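Local structure of fructokinase (Xylella fastidiosa Temecula1, 3LJS) at residues I145-V148 against T149-G152; L173-N176 against G177-P180; R183-K186 against G187-L190; Q218-Q221 against G222-L226. The protein probably phosphorylates fructose at the expense of ATP, as a sugar kinase of the PfkB (ribokinase-like) family. All coordinates share one frame; numbering follows the deposited sequence.

The four contacts follow one another along the chain within the ribokinase-like fold. Interactions 1 and 3 are turns of neighbouring helices, 143-158 and 181-189, with centres about 11 Å apart; the Phe-150 ring meets the backbone of helix 181-189, its CE1 3.7 Å from Gly-187 N. Interaction 2 lies in the loop leading into that second helix, where Trp-174 CZ3 lies 3.5 Å from Arg-183 NH1. Interaction 4 runs from helix 212-220 into the following loop, beside interaction 3, Trp-185 CZ3 being 3.4 Å from Gln-218 CG. Among ATP-binding residues, Arg-170 lies about 6 Å from Trp-174, side chain to side chain, and Lys-195 about 8 Å from both Leu-188 and Leu-226.

Interaction 1: residues I145-V148 against T149-G152; sequences IAEV and TFEG
Residues Ile-145 to Gly-152 form two turns of regular alpha helix, in which the amides of Thr-149, Phe-150, Glu-151 and Gly-152 each bond to the carbonyl four residues back, all four at 2.9 Å from N to O. The carbonyl of Ala-146 does double duty: besides accepting from Phe-150 N at an N-H...O angle of 162°, its O lies over one face of the Phe-150 ring, off-centre, 3.1 Å from CD2. The ring is brought there because CG sits beside its own backbone N, chi1 -58°, folding the side chain back along the helix. Its CE2 atom also reaches Ala-146 CB at 4.0 Å. On the solvent side, Glu-147 and Glu-151 bring their OE1 atoms to 4.5 Å; Arg-154 forms salt bridges with both, which probably offsets the repulsion, and Arg-155 takes the other oxygen of Glu-151. Thr-149 OG1 is hydrogen-bonded to Ser-139 O and lies 3.0 Å from Ile-145 O, a second possible acceptor for its one proton. The helix is the crossover of the beta-alpha-beta unit between strands 130-136 and 162-166: Val-148 and Thr-149 pack on Phe-10 of strand 6-10, while Ala-146 and Phe-150 meet helix 181-189.

Interaction 2: residues L173-N176 against G177-P180; sequences LWPN and GENP
Pro-180 lays its CB over one face of the Trp-174 indole, in a CH-pi contact 3.4 Å from the centroid of the six-membered ring and 18° off the ring normal. The touch falls toward the rim of the indole, with CE3 at 3.3 Å from Pro-180 CB. From the far side of the beta turn, the indole reaches back to meet the proline.

Glu-178 makes the second contact, again with a proline. Its chain is extended beyond CG, and the carboxylate lies against the pyrrolidine of Pro-175: CD is 3.4 Å from Pro-175 CB, and OE2 is 3.6 Å from Pro-175 CG. Behind this pairing is a type II beta turn from Pro-175 to Glu-178, with Gly-177 in its third position at phi 76°, a conformation that favours glycine. Glu-178 N bonds back to Pro-175 O at 3.3 Å, a long bond in which the donor stands well above the carbonyl plane, 43° out of it.

The loop links strand 162-166 to helix 181-189, and Asn-179 OD1 caps Ala-181 N at the start of that helix. Trp-174 also makes an edge-to-face contact with Phe-169 and touches Arg-183 and Leu-184, while Pro-180 packs on Phe-169 and on Tyr-203 of helix 198-207.

Interaction 3: residues R183-K186 against G187-L190; sequences RLWK and GLSL
Leu-188 leans its CD1 methyl obliquely against the benzo part of the Trp-185 indole, 3.9 Å from CE3. Its branch point is held close to the preceding turn as well: CG lies 3.1 Å from Leu-184 O, the same carbonyl that accepts Leu-188 N. The indole is fixed at its other end by a hydrogen bond from NE1 to Thr-207 OG1. Leu-204 of helix 198-207 and Leu-219 of helix 212-220 touch both Trp-185 and Leu-188, so this pair joins helix 181-189 to two further helices.

This helix is the crossover of a beta-alpha-beta unit, running between parallel strands 162-166 and 193-197 of the large sheet of the ribokinase-like fold. Gly-187 lies on its buried side, facing helix 143-158, where the Phe-150 ring comes up against its backbone. Lys-186 passes the same ring with an extended chain.

The bonding changes over the last residues. Gly-187 N and Leu-188 N bond nearly straight to the carbonyls of Arg-183 and Leu-184, but Ser-189 N reaches Trp-185 O at only 139°. Lys-186 O then gathers several donors: Ser-189 OG gives it a short bond of 2.7 Å, made possible by a hydroxyl set between backbone N and carbonyl carbon (chi1 71°), and Ser-189 N and Leu-190 N add weak ones. Leu-190 N has a further bond to Gly-187 O, at 3.0 Å, and Leu-190 CG rests 3.4 Å from Lys-186 O.

Interaction 4: residues Q218-Q221 against G222-L226; sequences QLWQ and GRAQL
Trp-220 and Leu-219 provide the apolar part of the contact, and Ala-224 is their common partner. Ala-224 CB points back at the helix, 3.8 Å from Trp-220 CZ3 and 4.1 Å from Leu-219 CB. The Trp-220 indole, its ring turned to chi2 158°, has its benzo part toward the departing chain, where CE3 comes within 3.2 Å of Ala-224 O. Ala-224 O itself accepts a hydrogen bond from Arg-241 NH2.

Direct backbone bonding across the contact comes down to Gly-222 N and Leu-219 O, at 3.0 Å. The N-H points fairly straight at the oxygen, 156°, yet the donor stands 54° out of the carbonyl plane, as the chain turns away from the helix.

Two waters bridge backbone groups. One shares Leu-219 O with Gly-222 N, donating to it and accepting from Ala-224 N at 2.9 Å; the other donates to both Trp-220 O and Gly-222 O.

Arg-223 forms a salt bridge with Asp-192, and Leu-226 begins strand 226-230 beside strand 193-197. Water thus adds to the bonding of Leu-219 O, Trp-220 O and Gly-222 O, consistent with a departure from the helix held partly by ordered water and partly by the apolar Ala-224 contact.

Interaction 1: residues I145-V148 against T149-G152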
loop_
_atom_site.group_PDB
_atom_site.type_symbol
_atom_site.label_atom_id
_atom_site.label_comp_id
_atom_site.label_asym_id
_atom_site.label_seq_id
_atom_site.Cartn_x
_atom_site.Cartn_y
_atom_site.Cartn_z
ATOM N N ILE B 145 -16.499 9.403 8.135
ATOM C CA ILE B 145 -16.887 9.225 6.745
ATOM C C ILE B 145 -18.351 8.774 6.638
ATOM O O ILE B 145 -19.062 9.160 5.709
ATOM C CB ILE B 145 -15.937 8.229 6.029
ATOM C CG1 ILE B 145 -16.136 8.321 4.514
ATOM C CG2 ILE B 145 -16.170 6.814 6.532
ATOM C CD1 ILE B 145 -15.776 9.686 3.930
ATOM N N ALA B 146 -18.810 7.980 7.599
ATOM C CA ALA B 146 -20.196 7.518 7.596
ATOM C C ALA B 146 -21.161 8.698 7.688
ATOM O O ALA B 146 -22.150 8.762 6.955
ATOM C CB ALA B 146 -20.435 6.562 8.759
ATOM N N GLU B 147 -20.876 9.632 8.593
ATOM C CA GLU B 147 -21.727 10.802 8.764
ATOM C C GLU B 147 -21.743 11.634 7.487
ATOM O O GLU B 147 -22.771 12.202 7.121
ATOM C CB GLU B 147 -21.244 11.659 9.941
ATOM C CG GLU B 147 -21.936 13.022 10.029
ATOM C CD GLU B 147 -23.446 12.927 10.227
ATOM O OE1 GLU B 147 -24.133 13.949 10.008
ATOM O OE2 GLU B 147 -23.947 11.846 10.610
ATOM N N VAL B 148 -20.600 11.710 6.814
ATOM C CA VAL B 148 -20.502 12.454 5.559
ATOM C C VAL B 148 -21.408 11.788 4.510
ATOM O O VAL B 148 -22.112 12.467 3.754
ATOM C CB VAL B 148 -19.040 12.480 5.044
ATOM C CG1 VAL B 148 -18.988 13.026 3.626
ATOM C CG2 VAL B 148 -18.175 13.349 5.973
ATOM N N THR B 149 -21.402 10.456 4.480
ATOM C CA THR B 149 -22.231 9.726 3.527
ATOM C C THR B 149 -23.719 9.962 3.840
ATOM O O THR B 149 -24.514 10.225 2.936
ATOM C CB THR B 149 -21.921 8.198 3.550
ATOM O OG1 THR B 149 -20.519 7.985 3.327
ATOM C CG2 THR B 149 -22.699 7.468 2.450
ATOM N N PHE B 150 -24.093 9.895 5.115
ATOM C CA PHE B 150 -25.489 10.109 5.484
ATOM C C PHE B 150 -25.931 11.521 5.103
ATOM O O PHE B 150 -27.021 11.707 4.565
ATOM C CB PHE B 150 -25.705 9.888 6.985
ATOM C CG PHE B 150 -25.317 8.513 7.468
ATOM C CD1 PHE B 150 -25.601 7.381 6.708
ATOM C CD2 PHE B 150 -24.703 8.349 8.709
ATOM C CE1 PHE B 150 -25.282 6.099 7.176
ATOM C CE2 PHE B 150 -24.380 7.072 9.189
ATOM C CZ PHE B 150 -24.671 5.948 8.421
ATOM N N GLU B 151 -25.077 12.509 5.373
ATOM C CA GLU B 151 -25.388 13.898 5.054
ATOM C C GLU B 151 -25.559 14.066 3.549
ATOM O O GLU B 151 -26.427 14.812 3.092
ATOM C CB GLU B 151 -24.279 14.824 5.569
ATOM C CG GLU B 151 -24.520 16.317 5.346
ATOM C CD GLU B 151 -25.848 16.822 5.926
ATOM O OE1 GLU B 151 -26.365 16.220 6.893
ATOM O OE2 GLU B 151 -26.369 17.841 5.419
ATOM N N GLY B 152 -24.724 13.373 2.781
ATOM C CA GLY B 152 -24.841 13.445 1.338
ATOM C C GLY B 152 -26.180 12.877 0.888
ATOM O O GLY B 152 -26.834 13.429 -0.002
#

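Interaction 2: residues L173-N176 against G177-P180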
loop_
_atom_site.group_PDB
_atom_site.type_symbol
_atom_site.label_atom_id
_atom_site.label_comp_id
_atom_site.label_asym_id
_atom_site.label_seq_id
_atom_site.Cartn_x
_atom_site.Cartn_y
_atom_site.Cartn_z
ATOM N N LEU B 173 -13.019 -4.466 5.764
ATOM C CA LEU B 173 -12.701 -3.045 5.843
ATOM C C LEU B 173 -13.176 -2.329 7.104
ATOM O O LEU B 173 -12.864 -1.154 7.308
ATOM C CB LEU B 173 -13.263 -2.331 4.613
ATOM C CG LEU B 173 -12.613 -2.685 3.276
ATOM C CD1 LEU B 173 -13.375 -2.021 2.135
ATOM C CD2 LEU B 173 -11.162 -2.224 3.290
ATOM N N TRP B 174 -13.929 -3.029 7.947
ATOM C CA TRP B 174 -14.445 -2.432 9.174
ATOM C C TRP B 174 -13.565 -2.740 10.387
ATOM O O TRP B 174 -12.951 -3.801 10.460
ATOM C CB TRP B 174 -15.871 -2.922 9.428
ATOM C CG TRP B 174 -16.861 -2.447 8.396
ATOM C CD1 TRP B 174 -16.948 -2.847 7.089
ATOM C CD2 TRP B 174 -17.896 -1.479 8.589
ATOM N NE1 TRP B 174 -17.976 -2.184 6.458
ATOM C CE2 TRP B 174 -18.573 -1.337 7.355
ATOM C CE3 TRP B 174 -18.315 -0.710 9.685
ATOM C CZ2 TRP B 174 -19.652 -0.463 7.188
ATOM C CZ3 TRP B 174 -19.390 0.161 9.518
ATOM C CH2 TRP B 174 -20.043 0.276 8.275
ATOM N N PRO B 175 -13.497 -1.811 11.359
ATOM C CA PRO B 175 -12.682 -2.001 12.565
ATOM C C PRO B 175 -13.034 -3.274 13.320
ATOM O O PRO B 175 -14.202 -3.646 13.430
ATOM C CB PRO B 175 -12.978 -0.748 13.386
ATOM C CG PRO B 175 -13.266 0.276 12.341
ATOM C CD PRO B 175 -14.144 -0.488 11.377
ATOM N N ASN B 176 -12.011 -3.935 13.842
ATOM C CA ASN B 176 -12.197 -5.171 14.584
ATOM C C ASN B 176 -13.067 -4.937 15.812
ATOM O O ASN B 176 -12.974 -3.894 16.460
ATOM C CB ASN B 176 -10.837 -5.727 15.011
ATOM C CG ASN B 176 -10.718 -7.216 14.774
ATOM O OD1 ASN B 176 -11.482 -8.008 15.328
ATOM N ND2 ASN B 176 -9.761 -7.608 13.941
ATOM N N GLY B 177 -13.923 -5.908 16.116
ATOM C CA GLY B 177 -14.791 -5.804 17.275
ATOM C C GLY B 177 -16.001 -4.890 17.159
ATOM O O GLY B 177 -16.911 -4.971 17.987
ATOM N N GLU B 178 -16.028 -4.024 16.149
ATOM C CA GLU B 178 -17.152 -3.105 15.978
ATOM C C GLU B 178 -18.311 -3.704 15.189
ATOM O O GLU B 178 -18.104 -4.472 14.252
ATOM C CB GLU B 178 -16.679 -1.816 15.307
ATOM C CG GLU B 178 -15.614 -1.079 16.104
ATOM C CD GLU B 178 -15.354 0.324 15.586
ATOM O OE1 GLU B 178 -14.492 1.019 16.168
ATOM O OE2 GLU B 178 -16.012 0.730 14.602
ATOM N N ASN B 179 -19.532 -3.348 15.581
ATOM C CA ASN B 179 -20.736 -3.844 14.920
ATOM C C ASN B 179 -21.230 -2.817 13.904
ATOM O O ASN B 179 -21.720 -1.754 14.274
ATOM C CB ASN B 179 -21.844 -4.101 15.944
ATOM C CG ASN B 179 -22.998 -4.898 15.363
ATOM O OD1 ASN B 179 -23.314 -4.781 14.179
ATOM N ND2 ASN B 179 -23.642 -5.706 16.197
ATOM N N PRO B 180 -21.105 -3.127 12.606
ATOM C CA PRO B 180 -21.537 -2.228 11.530
ATOM C C PRO B 180 -23.048 -2.141 11.309
ATOM O O PRO B 180 -23.526 -1.253 10.597
ATOM C CB PRO B 180 -20.809 -2.784 10.310
ATOM C CG PRO B 180 -20.754 -4.249 10.599
ATOM C CD PRO B 180 -20.378 -4.290 12.062
#

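Interaction 3: residues R183-K186 against G187-L190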
loop_
_atom_site.group_PDB
_atom_site.type_symbol
_atom_site.label_atom_id
_atom_site.label_comp_id
_atom_site.label_asym_id
_atom_site.label_seq_id
_atom_site.Cartn_x
_atom_site.Cartn_y
_atom_site.Cartn_z
ATOM N N ARG B 183 -24.889 1.436 11.339
ATOM C CA ARG B 183 -24.688 2.316 10.192
ATOM C C ARG B 183 -25.363 1.785 8.936
ATOM O O ARG B 183 -25.943 2.550 8.165
ATOM C CB ARG B 183 -23.198 2.511 9.929
ATOM C CG ARG B 183 -22.511 3.345 10.984
ATOM C CD ARG B 183 -21.020 3.306 10.791
ATOM N NE ARG B 183 -20.329 3.885 11.933
ATOM C CZ ARG B 183 -19.041 3.703 12.189
ATOM N NH1 ARG B 183 -18.302 2.956 11.378
ATOM N NH2 ARG B 183 -18.496 4.259 13.266
ATOM N N LEU B 184 -25.287 0.476 8.730
ATOM C CA LEU B 184 -25.906 -0.127 7.564
ATOM C C LEU B 184 -27.408 0.145 7.568
ATOM O O LEU B 184 -27.966 0.550 6.551
ATOM C CB LEU B 184 -25.633 -1.634 7.530
ATOM C CG LEU B 184 -24.147 -2.006 7.428
ATOM C CD1 LEU B 184 -23.984 -3.522 7.411
ATOM C CD2 LEU B 184 -23.554 -1.389 6.164
ATOM N N TRP B 185 -28.065 -0.065 8.708
ATOM C CA TRP B 185 -29.505 0.183 8.790
ATOM C C TRP B 185 -29.831 1.657 8.575
ATOM O O TRP B 185 -30.845 1.985 7.967
ATOM C CB TRP B 185 -30.076 -0.271 10.141
ATOM C CG TRP B 185 -30.387 -1.740 10.211
ATOM C CD1 TRP B 185 -29.784 -2.671 11.012
ATOM C CD2 TRP B 185 -31.369 -2.446 9.443
ATOM N NE1 TRP B 185 -30.331 -3.913 10.789
ATOM C CE2 TRP B 185 -31.305 -3.805 9.834
ATOM C CE3 TRP B 185 -32.297 -2.065 8.465
ATOM C CZ2 TRP B 185 -32.135 -4.783 9.278
ATOM C CZ3 TRP B 185 -33.124 -3.040 7.911
ATOM C CH2 TRP B 185 -33.036 -4.385 8.322
ATOM N N LYS B 186 -28.980 2.546 9.077
ATOM C CA LYS B 186 -29.226 3.970 8.902
ATOM C C LYS B 186 -29.141 4.342 7.425
ATOM O O LYS B 186 -29.982 5.086 6.911
ATOM C CB LYS B 186 -28.225 4.805 9.699
ATOM C CG LYS B 186 -28.478 6.296 9.567
ATOM C CD LYS B 186 -27.779 7.088 10.654
ATOM C CE LYS B 186 -28.137 8.568 10.568
ATOM N NZ LYS B 186 -27.523 9.345 11.683
ATOM N N GLY B 187 -28.123 3.829 6.744
ATOM C CA GLY B 187 -27.980 4.118 5.330
ATOM C C GLY B 187 -29.196 3.598 4.584
ATOM O O GLY B 187 -29.755 4.279 3.717
ATOM N N LEU B 188 -29.613 2.387 4.943
ATOM C CA LEU B 188 -30.769 1.746 4.325
ATOM C C LEU B 188 -32.059 2.539 4.509
ATOM O O LEU B 188 -32.918 2.542 3.627
ATOM C CB LEU B 188 -30.951 0.335 4.896
ATOM C CG LEU B 188 -29.909 -0.688 4.433
ATOM C CD1 LEU B 188 -29.988 -1.955 5.289
ATOM C CD2 LEU B 188 -30.159 -1.012 2.963
ATOM N N SER B 189 -32.198 3.209 5.649
ATOM C CA SER B 189 -33.403 3.989 5.918
ATOM C C SER B 189 -33.439 5.297 5.128
ATOM O O SER B 189 -34.492 5.914 4.994
ATOM C CB SER B 189 -33.503 4.318 7.410
ATOM O OG SER B 189 -32.521 5.276 7.771
ATOM N N LEU B 190 -32.290 5.712 4.607
ATOM C CA LEU B 190 -32.198 6.964 3.862
ATOM C C LEU B 190 -32.238 6.814 2.345
ATOM O O LEU B 190 -32.216 7.811 1.621
ATOM C CB LEU B 190 -30.909 7.695 4.244
ATOM C CG LEU B 190 -30.801 8.197 5.685
ATOM C CD1 LEU B 190 -29.375 8.672 5.957
ATOM C CD2 LEU B 190 -31.808 9.330 5.909
#

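Interaction 4: residues Q218-Q221 against G222-L226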
loop_
_atom_site.group_PDB
_atom_site.type_symbol
_atom_site.label_atom_id
_atom_site.label_comp_id
_atom_site.label_asym_id
_atom_site.label_seq_id
_atom_site.Cartn_x
_atom_site.Cartn_y
_atom_site.Cartn_z
ATOM N N GLN B 218 -38.833 -3.806 7.304
ATOM C CA GLN B 218 -38.076 -2.756 7.981
ATOM C C GLN B 218 -37.684 -1.668 6.975
ATOM O O GLN B 218 -37.735 -0.473 7.277
ATOM C CB GLN B 218 -36.811 -3.346 8.614
ATOM C CG GLN B 218 -36.045 -2.369 9.486
ATOM C CD GLN B 218 -36.758 -2.091 10.792
ATOM O OE1 GLN B 218 -36.865 -2.971 11.653
ATOM N NE2 GLN B 218 -37.260 -0.870 10.946
ATOM N N LEU B 219 -37.288 -2.090 5.777
ATOM C CA LEU B 219 -36.899 -1.143 4.737
ATOM C C LEU B 219 -38.061 -0.226 4.367
ATOM O O LEU B 219 -37.871 0.972 4.158
ATOM C CB LEU B 219 -36.423 -1.888 3.487
ATOM C CG LEU B 219 -35.146 -2.715 3.641
ATOM C CD1 LEU B 219 -34.771 -3.334 2.300
ATOM C CD2 LEU B 219 -34.023 -1.822 4.140
ATOM N N TRP B 220 -39.262 -0.793 4.293
ATOM C CA TRP B 220 -40.451 -0.021 3.941
ATOM C C TRP B 220 -40.788 1.032 5.003
ATOM O O TRP B 220 -41.583 1.941 4.752
ATOM C CB TRP B 220 -41.646 -0.958 3.743
ATOM C CG TRP B 220 -41.506 -1.972 2.625
ATOM C CD1 TRP B 220 -42.199 -3.141 2.506
ATOM C CD2 TRP B 220 -40.673 -1.883 1.453
ATOM N NE1 TRP B 220 -41.856 -3.785 1.343
ATOM C CE2 TRP B 220 -40.921 -3.039 0.677
ATOM C CE3 TRP B 220 -39.743 -0.943 0.985
ATOM C CZ2 TRP B 220 -40.275 -3.280 -0.546
ATOM C CZ3 TRP B 220 -39.098 -1.186 -0.235
ATOM C CH2 TRP B 220 -39.370 -2.346 -0.982
ATOM N N GLN B 221 -40.181 0.907 6.185
ATOM C CA GLN B 221 -40.408 1.867 7.270
ATOM C C GLN B 221 -39.646 3.155 6.983
ATOM O O GLN B 221 -39.932 4.200 7.570
ATOM C CB GLN B 221 -39.932 1.298 8.610
ATOM C CG GLN B 221 -40.669 0.051 9.054
ATOM C CD GLN B 221 -42.161 0.286 9.177
ATOM O OE1 GLN B 221 -42.614 1.070 10.013
ATOM N NE2 GLN B 221 -42.935 -0.387 8.333
ATOM N N GLY B 222 -38.668 3.069 6.086
ATOM C CA GLY B 222 -37.883 4.239 5.736
ATOM C C GLY B 222 -38.283 4.844 4.401
ATOM O O GLY B 222 -39.469 4.926 4.071
ATOM N N ARG B 223 -37.283 5.257 3.628
ATOM C CA ARG B 223 -37.498 5.874 2.321
ATOM C C ARG B 223 -37.599 4.871 1.158
ATOM O O ARG B 223 -38.142 5.195 0.107
ATOM C CB ARG B 223 -36.343 6.835 2.001
ATOM C CG ARG B 223 -36.106 7.970 2.995
ATOM C CD ARG B 223 -36.874 9.216 2.585
ATOM N NE ARG B 223 -36.724 9.489 1.159
ATOM C CZ ARG B 223 -37.555 10.251 0.456
ATOM N NH1 ARG B 223 -38.594 10.827 1.049
ATOM N NH2 ARG B 223 -37.371 10.408 -0.848
ATOM N N ALA B 224 -37.069 3.664 1.350
ATOM C CA ALA B 224 -37.040 2.642 0.303
ATOM C C ALA B 224 -38.337 2.379 -0.464
ATOM O O ALA B 224 -39.384 2.129 0.125
ATOM C CB ALA B 224 -36.518 1.327 0.884
ATOM N N GLN B 225 -38.245 2.408 -1.789
ATOM C CA GLN B 225 -39.400 2.152 -2.647
ATOM C C GLN B 225 -39.110 0.964 -3.562
ATOM O O GLN B 225 -40.025 0.328 -4.083
ATOM C CB GLN B 225 -39.722 3.390 -3.493
ATOM C CG GLN B 225 -40.243 4.593 -2.704
ATOM C CD GLN B 225 -41.611 4.350 -2.076
ATOM O OE1 GLN B 225 -42.391 3.517 -2.547
ATOM N NE2 GLN B 225 -41.916 5.094 -1.019
ATOM N N LEU B 226 -37.828 0.664 -3.755
ATOM C CA LEU B 226 -37.426 -0.448 -4.614
ATOM C C LEU B 226 -36.241 -1.192 -4.017
ATOM O O LEU B 226 -35.249 -0.573 -3.634
ATOM C CB LEU B 226 -37.036 0.065 -6.000
ATOM C CG LEU B 226 -36.450 -0.978 -6.962
ATOM C CD1 LEU B 226 -37.525 -1.978 -7.378
ATOM C CD2 LEU B 226 -35.889 -0.269 -8.190
HETATM O O HOH W 1 -35.678 2.739 3.766
HETATM O O HOH W 2 -42.262 4.949 4.938
#